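Local coordinates for protein amidohydrolase (Xanthomonas campestris pv. campestris, PDB 4DZH) that probably deaminates adenosine-type substrates such as 5'-methylthioadenosine, as a zinc-binding amidohydrolase of the ATZ/TRZ family, at residues Y22-V32 / L394-I402; N139-A147 / V159-W170. One frame throughout, in Å; residues are numbered along the deposited sequence.

Contact 1 of 2, residues Y22-V32 / L394-I402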
loop_
_atom_site.group_PDB
_atom_site.type_symbol
_atom_site.label_atom_id
_atom_site.label_comp_id
_atom_site.label_asym_id
_atom_site.label_seq_id
_atom_site.Cartn_x
_atom_site.Cartn_y
_atom_site.Cartn_z
ATOM N N TYR A 22 -8.231 -21.770 5.811
ATOM C CA TYR A 22 -6.979 -21.612 6.558
ATOM C C TYR A 22 -7.303 -20.908 7.842
ATOM O O TYR A 22 -8.090 -19.941 7.851
ATOM C CB TYR A 22 -5.955 -20.780 5.771
ATOM C CG TYR A 22 -5.667 -21.391 4.441
ATOM C CD1 TYR A 22 -4.677 -22.356 4.308
ATOM C CD2 TYR A 22 -6.405 -21.020 3.309
ATOM C CE1 TYR A 22 -4.416 -22.947 3.076
ATOM C CE2 TYR A 22 -6.163 -21.615 2.067
ATOM C CZ TYR A 22 -5.159 -22.570 1.958
ATOM O OH TYR A 22 -4.889 -23.169 0.734
ATOM N N VAL A 23 -6.763 -21.423 8.945
ATOM C CA VAL A 23 -6.828 -20.681 10.204
ATOM C C VAL A 23 -5.422 -20.261 10.619
ATOM O O VAL A 23 -4.513 -21.085 10.666
ATOM C CB VAL A 23 -7.478 -21.505 11.359
ATOM C CG1 VAL A 23 -7.378 -20.765 12.689
ATOM C CG2 VAL A 23 -8.939 -21.842 10.999
ATOM N N VAL A 24 -5.235 -18.966 10.893
ATOM C CA VAL A 24 -3.943 -18.446 11.287
ATOM C C VAL A 24 -4.008 -17.998 12.743
ATOM O O VAL A 24 -4.492 -16.906 13.043
ATOM C CB VAL A 24 -3.537 -17.245 10.394
ATOM C CG1 VAL A 24 -2.191 -16.716 10.831
ATOM C CG2 VAL A 24 -3.591 -17.650 8.892
ATOM N N PRO A 25 -3.557 -18.856 13.677
ATOM C CA PRO A 25 -3.825 -18.587 15.096
ATOM C C PRO A 25 -2.952 -17.510 15.753
ATOM O O PRO A 25 -3.357 -17.033 16.816
ATOM C CB PRO A 25 -3.588 -19.951 15.756
ATOM C CG PRO A 25 -2.511 -20.601 14.888
ATOM C CD PRO A 25 -2.826 -20.123 13.456
ATOM N N ILE A 26 -1.814 -17.181 15.140
ATOM C CA ILE A 26 -0.802 -16.231 15.618
ATOM C C ILE A 26 0.019 -16.883 16.748
ATOM O O ILE A 26 1.258 -16.824 16.738
ATOM C CB ILE A 26 -1.408 -14.883 16.073
ATOM C CG1 ILE A 26 -2.189 -14.235 14.921
ATOM C CG2 ILE A 26 -0.313 -13.929 16.561
ATOM C CD1 ILE A 26 -1.364 -13.916 13.686
ATOM N N GLU A 27 -0.687 -17.542 17.664
ATOM C CA GLU A 27 -0.067 -18.392 18.672
ATOM C C GLU A 27 -0.607 -19.789 18.417
ATOM O O GLU A 27 -1.819 -20.001 18.523
ATOM C CB GLU A 27 -0.438 -17.895 20.081
ATOM C CG GLU A 27 0.427 -16.720 20.562
ATOM C CD GLU A 27 1.910 -17.092 20.581
ATOM O OE1 GLU A 27 2.213 -18.301 20.654
ATOM O OE2 GLU A 27 2.784 -16.203 20.531
ATOM N N PRO A 28 0.265 -20.736 18.039
ATOM C CA PRO A 28 1.725 -20.641 17.837
ATOM C C PRO A 28 2.209 -19.872 16.591
ATOM O O PRO A 28 1.509 -19.780 15.574
ATOM C CB PRO A 28 2.137 -22.111 17.718
ATOM C CG PRO A 28 0.969 -22.739 17.097
ATOM C CD PRO A 28 -0.214 -22.101 17.757
ATOM N N HIS A 29 3.433 -19.354 16.689
ATOM C CA HIS A 29 4.023 -18.483 15.677
ATOM C C HIS A 29 4.295 -19.217 14.378
ATOM O O HIS A 29 4.717 -20.384 14.370
ATOM C CB HIS A 29 5.321 -17.885 16.198
ATOM C CG HIS A 29 5.934 -16.880 15.280
ATOM N ND1 HIS A 29 5.400 -15.619 15.099
ATOM C CD2 HIS A 29 7.020 -16.955 14.468
ATOM C CE1 HIS A 29 6.142 -14.959 14.224
ATOM N NE2 HIS A 29 7.135 -15.743 13.835
ATOM N N ALA A 30 4.043 -18.509 13.277
ATOM C CA ALA A 30 4.386 -18.974 11.931
ATOM C C ALA A 30 3.667 -20.237 11.519
ATOM O O ALA A 30 4.082 -20.909 10.567
ATOM C CB ALA A 30 5.902 -19.113 11.742
ATOM N N VAL A 31 2.587 -20.551 12.218
ATOM C CA VAL A 31 1.795 -21.735 11.913
ATOM C C VAL A 31 0.511 -21.414 11.127
ATOM O O VAL A 31 -0.223 -20.461 11.452
ATOM C CB VAL A 31 1.505 -22.543 13.209
ATOM C CG1 VAL A 31 0.320 -23.476 13.049
ATOM C CG2 VAL A 31 2.758 -23.310 13.610
ATOM N N VAL A 32 0.235 -22.207 10.096
ATOM C CA VAL A 32 -1.033 -22.076 9.385
ATOM C C VAL A 32 -1.820 -23.397 9.414
ATOM O O VAL A 32 -1.333 -24.424 8.964
ATOM C CB VAL A 32 -0.820 -21.589 7.922
ATOM C CG1 VAL A 32 -2.148 -21.468 7.198
ATOM C CG2 VAL A 32 -0.094 -20.242 7.924
ATOM N N LEU A 394 -1.379 -19.478 -4.453
ATOM C CA LEU A 394 -1.146 -19.337 -3.017
ATOM C C LEU A 394 0.007 -20.243 -2.604
ATOM O O LEU A 394 -0.213 -21.409 -2.198
ATOM C CB LEU A 394 -2.449 -19.722 -2.317
ATOM C CG LEU A 394 -2.559 -19.400 -0.820
ATOM C CD1 LEU A 394 -2.292 -17.946 -0.584
ATOM C CD2 LEU A 394 -3.924 -19.782 -0.299
ATOM N N HIS A 395 1.239 -19.762 -2.735
ATOM C CA HIS A 395 2.400 -20.524 -2.300
ATOM C C HIS A 395 2.545 -20.543 -0.767
ATOM O O HIS A 395 2.856 -21.596 -0.173
ATOM C CB HIS A 395 3.683 -19.984 -2.909
ATOM C CG HIS A 395 3.750 -20.189 -4.390
ATOM N ND1 HIS A 395 3.940 -21.437 -4.944
ATOM C CD2 HIS A 395 3.587 -19.329 -5.427
ATOM C CE1 HIS A 395 3.932 -21.331 -6.262
ATOM N NE2 HIS A 395 3.715 -20.063 -6.583
ATOM N N HIS A 396 2.367 -19.375 -0.143
ATOM C CA HIS A 396 2.450 -19.214 1.339
ATOM C C HIS A 396 1.403 -18.231 1.842
ATOM O O HIS A 396 1.318 -17.078 1.385
ATOM C CB HIS A 396 3.835 -18.764 1.765
ATOM C CG HIS A 396 4.935 -19.661 1.283
ATOM N ND1 HIS A 396 5.321 -20.798 1.966
ATOM C CD2 HIS A 396 5.730 -19.594 0.185
ATOM C CE1 HIS A 396 6.310 -21.387 1.316
ATOM N NE2 HIS A 396 6.575 -20.680 0.233
ATOM N N VAL A 397 0.596 -18.679 2.783
ATOM C CA VAL A 397 -0.528 -17.896 3.279
ATOM C C VAL A 397 -0.053 -16.666 4.064
ATOM O O VAL A 397 -0.591 -15.572 3.890
ATOM C CB VAL A 397 -1.431 -18.768 4.181
ATOM C CG1 VAL A 397 -2.473 -17.934 4.906
ATOM C CG2 VAL A 397 -2.095 -19.854 3.321
ATOM N N LEU A 398 0.947 -16.821 4.931
ATOM C CA LEU A 398 1.424 -15.648 5.702
ATOM C C LEU A 398 1.995 -14.562 4.763
ATOM O O LEU A 398 1.663 -13.383 4.900
ATOM C CB LEU A 398 2.442 -16.028 6.779
ATOM C CG LEU A 398 1.788 -16.981 7.782
ATOM C CD1 LEU A 398 2.818 -17.432 8.795
ATOM C CD2 LEU A 398 0.593 -16.327 8.474
ATOM N N SER A 399 2.831 -14.983 3.812
ATOM C CA SER A 399 3.345 -14.113 2.761
ATOM C C SER A 399 2.213 -13.395 2.062
ATOM O O SER A 399 2.290 -12.192 1.784
ATOM C CB SER A 399 4.019 -14.970 1.671
ATOM O OG SER A 399 5.314 -15.372 2.070
ATOM N N GLN A 400 1.183 -14.146 1.709
ATOM C CA GLN A 400 0.071 -13.568 0.966
ATOM C C GLN A 400 -0.682 -12.508 1.734
ATOM O O GLN A 400 -1.101 -11.491 1.179
ATOM C CB GLN A 400 -0.884 -14.668 0.529
ATOM C CG GLN A 400 -1.279 -14.458 -0.925
ATOM C CD GLN A 400 -0.200 -14.944 -1.867
ATOM O OE1 GLN A 400 0.991 -14.657 -1.721
ATOM N NE2 GLN A 400 -0.642 -15.765 -2.867
ATOM N N LEU A 401 -0.854 -12.729 3.035
ATOM C CA LEU A 401 -1.607 -11.767 3.831
ATOM C C LEU A 401 -0.849 -10.454 3.965
ATOM O O LEU A 401 -1.461 -9.363 4.005
ATOM C CB LEU A 401 -1.832 -12.339 5.233
ATOM C CG LEU A 401 -2.915 -13.411 5.192
ATOM C CD1 LEU A 401 -2.939 -14.139 6.573
ATOM C CD2 LEU A 401 -4.269 -12.864 4.898
ATOM N N ILE A 402 0.467 -10.535 4.007
ATOM C CA ILE A 402 1.273 -9.328 4.200
ATOM C C ILE A 402 1.658 -8.633 2.891
ATOM O O ILE A 402 1.585 -7.396 2.801
ATOM C CB ILE A 402 2.518 -9.673 5.011
ATOM C CG1 ILE A 402 2.127 -10.152 6.439
ATOM C CG2 ILE A 402 3.446 -8.464 5.134
ATOM C CD1 ILE A 402 1.523 -9.045 7.281
#
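V397 meets Y22 and V24 with two different methyls, because its CG1 stands anti to the backbone N (chi1 170°) while CG2 lies anti to the carbonyl carbon. CG2 sits over one face of the Y22 ring, displaced toward the rim near CD1; it is 4.0 Å from the centroid of that ring and 20° off its normal, a CH-pi contact. CG1 of V397 slides past V24, approaching CG2 of that residue at 4.1 Å. The next residue, L398, also uses two methyls, but from its CG branch point: CD2 meets CG1 of V24 at 3.7 Å, and CD1 rests against the backbone of A30, 3.8 Å from its CA. V32 fits between these two helix residues, placing CG2 3.8 Å from CG of L398 and CG1 4.1 Å from CB of V397. At the phenol end of Y22, L394 comes from the opposite direction and brings CD2 within 3.7 Å of the Y22 OH, obliquely to the ring.

The touching residues of 22-32, Y22, V24, A30 and V32, lie on both limbs of a loop that includes a type II turn from P28 to V31; they meet L394, ahead of the helix, and V397, L398 and, at the margin, L401 of helix 397-403. Backbone bonds from Y22 and V24 to L71 tie the first limb to strand 69-80. Beyond the helix lies the second subunit: S399 bonds to D92 of that other chain, and L394 O to its R442.

All contacts between the segments join carbon to carbon or to the phenol oxygen, and 326 Å² of surface is buried. Cohesion here rests on methyl interdigitation and one methyl-ring contact, while the polar anchoring is directed to other parts of the dimer.

Contact 2 of 2, residues N139-A147 / V159-W170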
loop_
_atom_site.group_PDB
_atom_site.type_symbol
_atom_site.label_atom_id
_atom_site.label_comp_id
_atom_site.label_asym_id
_atom_site.label_seq_id
_atom_site.Cartn_x
_atom_site.Cartn_y
_atom_site.Cartn_z
ATOM N N ASN A 139 -6.827 8.263 20.198
ATOM C CA ASN A 139 -6.177 9.387 20.864
ATOM C C ASN A 139 -6.811 10.677 20.332
ATOM O O ASN A 139 -6.373 11.208 19.313
ATOM C CB ASN A 139 -4.677 9.283 20.514
ATOM C CG ASN A 139 -3.813 10.293 21.224
ATOM O OD1 ASN A 139 -4.266 11.332 21.642
ATOM N ND2 ASN A 139 -2.504 9.992 21.310
ATOM N N TYR A 140 -7.890 11.147 20.968
ATOM C CA TYR A 140 -8.559 12.355 20.477
ATOM C C TYR A 140 -9.372 13.065 21.574
ATOM O O TYR A 140 -9.670 12.481 22.650
ATOM C CB TYR A 140 -9.461 12.101 19.267
ATOM C CG TYR A 140 -9.494 13.290 18.285
ATOM C CD1 TYR A 140 -8.368 13.615 17.505
ATOM C CD2 TYR A 140 -10.636 14.102 18.169
ATOM C CE1 TYR A 140 -8.399 14.668 16.640
ATOM C CE2 TYR A 140 -10.660 15.174 17.310
ATOM C CZ TYR A 140 -9.547 15.450 16.541
ATOM O OH TYR A 140 -9.563 16.517 15.656
ATOM N N PHE A 141 -9.690 14.340 21.290
ATOM C CA PHE A 141 -10.562 15.143 22.134
ATOM C C PHE A 141 -11.929 14.502 22.150
ATOM O O PHE A 141 -12.289 13.769 21.248
ATOM C CB PHE A 141 -10.627 16.571 21.579
ATOM C CG PHE A 141 -9.272 17.244 21.489
ATOM C CD1 PHE A 141 -8.684 17.796 22.618
ATOM C CD2 PHE A 141 -8.613 17.327 20.278
ATOM C CE1 PHE A 141 -7.443 18.410 22.560
ATOM C CE2 PHE A 141 -7.369 17.944 20.196
ATOM C CZ PHE A 141 -6.793 18.483 21.349
ATOM N N PHE A 142 -12.706 14.813 23.190
ATOM C CA PHE A 142 -14.058 14.241 23.295
ATOM C C PHE A 142 -14.035 12.716 23.339
ATOM O O PHE A 142 -14.872 12.055 22.722
ATOM C CB PHE A 142 -15.030 14.811 22.244
ATOM C CG PHE A 142 -15.263 16.290 22.401
ATOM C CD1 PHE A 142 -14.378 17.216 21.832
ATOM C CD2 PHE A 142 -16.313 16.756 23.174
ATOM C CE1 PHE A 142 -14.566 18.568 22.013
ATOM C CE2 PHE A 142 -16.507 18.108 23.357
ATOM C CZ PHE A 142 -15.639 19.018 22.775
ATOM N N ALA A 143 -13.097 12.205 24.140
ATOM C CA ALA A 143 -12.975 10.768 24.371
ATOM C C ALA A 143 -14.258 10.183 24.927
ATOM O O ALA A 143 -14.541 9.013 24.661
ATOM C CB ALA A 143 -11.801 10.474 25.323
ATOM N N ASP A 144 -15.045 10.992 25.663
ATOM C CA ASP A 144 -16.315 10.500 26.210
ATOM C C ASP A 144 -17.260 10.082 25.086
ATOM O O ASP A 144 -17.875 9.005 25.109
ATOM C CB ASP A 144 -16.970 11.525 27.151
ATOM C CG ASP A 144 -17.242 12.887 26.495
ATOM O OD1 ASP A 144 -16.627 13.238 25.463
ATOM O OD2 ASP A 144 -18.099 13.636 27.040
ATOM N N VAL A 145 -17.352 10.914 24.049
ATOM C CA VAL A 145 -18.186 10.622 22.901
ATOM C C VAL A 145 -17.625 9.413 22.156
ATOM O O VAL A 145 -18.371 8.501 21.791
ATOM C CB VAL A 145 -18.207 11.829 21.938
ATOM C CG1 VAL A 145 -18.899 11.471 20.642
ATOM C CG2 VAL A 145 -18.865 13.061 22.627
ATOM N N GLN A 146 -16.300 9.363 22.002
ATOM C CA GLN A 146 -15.713 8.239 21.286
ATOM C C GLN A 146 -15.991 6.896 21.952
ATOM O O GLN A 146 -16.327 5.944 21.277
ATOM C CB GLN A 146 -14.214 8.406 21.170
ATOM C CG GLN A 146 -13.884 9.630 20.330
ATOM C CD GLN A 146 -12.391 9.710 20.044
ATOM O OE1 GLN A 146 -11.583 9.860 20.974
ATOM N NE2 GLN A 146 -12.027 9.623 18.766
ATOM N N ALA A 147 -15.811 6.837 23.258
ATOM C CA ALA A 147 -16.071 5.598 23.999
ATOM C C ALA A 147 -17.516 5.148 23.775
ATOM O O ALA A 147 -17.766 3.986 23.459
ATOM C CB ALA A 147 -15.754 5.778 25.499
ATOM N N VAL A 159 -9.342 3.811 24.809
ATOM C CA VAL A 159 -9.687 5.200 24.486
ATOM C C VAL A 159 -8.878 6.122 25.359
ATOM O O VAL A 159 -8.898 6.005 26.592
ATOM C CB VAL A 159 -11.192 5.462 24.697
ATOM C CG1 VAL A 159 -11.511 6.942 24.467
ATOM C CG2 VAL A 159 -12.009 4.602 23.744
ATOM N N GLY A 160 -8.138 7.017 24.722
ATOM C CA GLY A 160 -7.284 7.898 25.506
ATOM C C GLY A 160 -7.912 9.219 25.909
ATOM O O GLY A 160 -8.590 9.871 25.097
ATOM N N ALA A 161 -7.616 9.646 27.132
ATOM C CA ALA A 161 -8.029 10.944 27.627
ATOM C C ALA A 161 -6.854 11.895 27.387
ATOM O O ALA A 161 -5.780 11.757 27.985
ATOM C CB ALA A 161 -8.347 10.843 29.157
ATOM N N VAL A 162 -7.036 12.824 26.455
ATOM C CA VAL A 162 -5.968 13.772 26.120
ATOM C C VAL A 162 -5.556 14.650 27.310
ATOM O O VAL A 162 -6.426 15.216 28.009
ATOM C CB VAL A 162 -6.400 14.714 24.943
ATOM C CG1 VAL A 162 -5.330 15.764 24.663
ATOM C CG2 VAL A 162 -6.708 13.934 23.672
ATOM N N ILE A 163 -4.244 14.772 27.523
ATOM C CA ILE A 163 -3.722 15.737 28.473
ATOM C C ILE A 163 -2.769 16.667 27.695
ATOM O O ILE A 163 -1.852 16.188 27.016
ATOM C CB ILE A 163 -2.910 15.049 29.590
ATOM C CG1 ILE A 163 -3.760 14.025 30.340
ATOM C CG2 ILE A 163 -2.259 16.095 30.518
ATOM C CD1 ILE A 163 -4.971 14.659 31.115
ATOM N N ILE A 164 -2.959 17.985 27.789
ATOM C CA ILE A 164 -2.108 18.921 27.049
ATOM C C ILE A 164 -2.129 20.250 27.814
ATOM O O ILE A 164 -3.081 20.537 28.556
ATOM C CB ILE A 164 -2.589 19.023 25.554
ATOM C CG1 ILE A 164 -1.567 19.747 24.679
ATOM C CG2 ILE A 164 -3.974 19.642 25.420
ATOM C CD1 ILE A 164 -1.905 19.677 23.210
ATOM N N ASP A 165 -1.076 21.046 27.657
ATOM C CA ASP A 165 -0.963 22.275 28.457
ATOM C C ASP A 165 -1.859 23.392 27.937
ATOM O O ASP A 165 -1.926 24.440 28.565
ATOM C CB ASP A 165 0.451 22.859 28.383
ATOM C CG ASP A 165 1.505 22.029 29.087
ATOM O OD1 ASP A 165 1.194 21.077 29.833
ATOM O OD2 ASP A 165 2.693 22.388 28.905
ATOM N N PHE A 166 -2.476 23.217 26.773
ATOM C CA PHE A 166 -3.182 24.315 26.099
ATOM C C PHE A 166 -4.697 24.126 26.080
ATOM O O PHE A 166 -5.199 22.999 26.015
ATOM C CB PHE A 166 -2.683 24.465 24.658
ATOM C CG PHE A 166 -1.194 24.439 24.531
ATOM C CD1 PHE A 166 -0.417 25.414 25.154
ATOM C CD2 PHE A 166 -0.566 23.457 23.790
ATOM C CE1 PHE A 166 0.965 25.402 25.037
ATOM C CE2 PHE A 166 0.812 23.434 23.665
ATOM C CZ PHE A 166 1.577 24.409 24.298
ATOM N N PRO A 167 -5.449 25.228 26.166
ATOM C CA PRO A 167 -6.910 25.104 26.202
ATOM C C PRO A 167 -7.489 24.773 24.845
ATOM O O PRO A 167 -6.962 25.189 23.793
ATOM C CB PRO A 167 -7.376 26.499 26.672
ATOM C CG PRO A 167 -6.269 27.398 26.230
ATOM C CD PRO A 167 -5.004 26.616 26.411
ATOM N N THR A 168 -8.547 23.977 24.870
ATOM C CA THR A 168 -9.273 23.579 23.669
ATOM C C THR A 168 -10.733 23.491 24.071
ATOM O O THR A 168 -11.081 23.696 25.244
ATOM C CB THR A 168 -8.850 22.190 23.181
ATOM O OG1 THR A 168 -9.076 21.239 24.234
ATOM C CG2 THR A 168 -7.381 22.172 22.783
ATOM N N ALA A 169 -11.586 23.154 23.112
ATOM C CA ALA A 169 -13.006 22.998 23.372
ATOM C C ALA A 169 -13.258 21.879 24.381
ATOM O O ALA A 169 -14.242 21.900 25.141
ATOM C CB ALA A 169 -13.722 22.699 22.071
ATOM N N TRP A 170 -12.372 20.889 24.377
ATOM C CA TRP A 170 -12.467 19.779 25.322
ATOM C C TRP A 170 -12.263 20.179 26.794
ATOM O O TRP A 170 -12.997 19.749 27.700
ATOM C CB TRP A 170 -11.472 18.701 24.903
ATOM C CG TRP A 170 -11.403 17.488 25.781
ATOM C CD1 TRP A 170 -10.280 17.006 26.398
ATOM C CD2 TRP A 170 -12.473 16.590 26.136
ATOM N NE1 TRP A 170 -10.583 15.875 27.110
ATOM C CE2 TRP A 170 -11.921 15.597 26.975
ATOM C CE3 TRP A 170 -13.844 16.551 25.859
ATOM C CZ2 TRP A 170 -12.678 14.551 27.506
ATOM C CZ3 TRP A 170 -14.603 15.502 26.392
ATOM C CH2 TRP A 170 -14.011 14.520 27.207
HETATM O O HOH W 1 -9.242 9.217 22.515
HETATM O O HOH W 2 -9.795 13.204 25.280
#
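One face of the W170 indole receives the F142 backbone: the amide N stands 3.3 Å above the plane and CA lies 3.7 Å from the centroid of the six-membered ring, a CH-pi contact. A143 N and a water lie over this face, toward the rim, and CE2 of F142 reaches the indole edge in plane. The F142 ring carries CE3 of W170 over one of its own faces, although the two ring planes are inclined at 58°, so the pair is oblique. With CG of D144 between the backbone N and the carbonyl carbon (chi1 58°), OD1 can both touch CZ3 of W170 at 3.2 Å and accept a weak bond from V145 N. F141 crosses W170 obliquely, with CD1 3.7 Å from CB of W170, and its CE1 meets T168, whose hydroxyl bonds to Y177.

Beyond N139 two waters link the segments. The water over the indole donates to Y140 O at 2.7 Å and accepts from V162 N at 3.0 Å. Another accepts from Y140 N and lies within bonding distance of Q146 OE1 and G160 O. A143 CB packs 3.6 Å from CG1 of V159 and close to G160 O, so the first residue of the helix lies directly against the strand.

Helix 143-147 and strand 159-163 run antiparallel at 170°, their axes 8.4 Å apart at closest approach, as expected for the beta-alpha-beta crossover of strand 133-139, helix 143-152 and strand 156-163 in a TIM barrel. N139 O accepts a bond from H81, a zinc ligand, placing N139 in the second shell of the metal. Helix 174-188 supplies R180 in cation-pi contact with W170, helix 114-130 packs against V145 and Q146, and strand 194-200 adjoins V159.

In the fold
Along the chain, 139-170 falls between the two halves of contact 1: 22-32 comes first, then 139-147 and 159-170, and 394-402 last. The two contacts flank the chain's centre, with their own centres 38 Å apart and their nearest atoms about 22 Å from each other. A common mixed sheet nevertheless reaches both, since strand 22-23 pairs with 69-80, which pairs with 133-139 and through it with 156-163. One sheet therefore spans from the zinc-site side, where contact 2 lies, to contact 1, where sequence-distant N- and C-terminal parts of the chain come together away from the annotated sites.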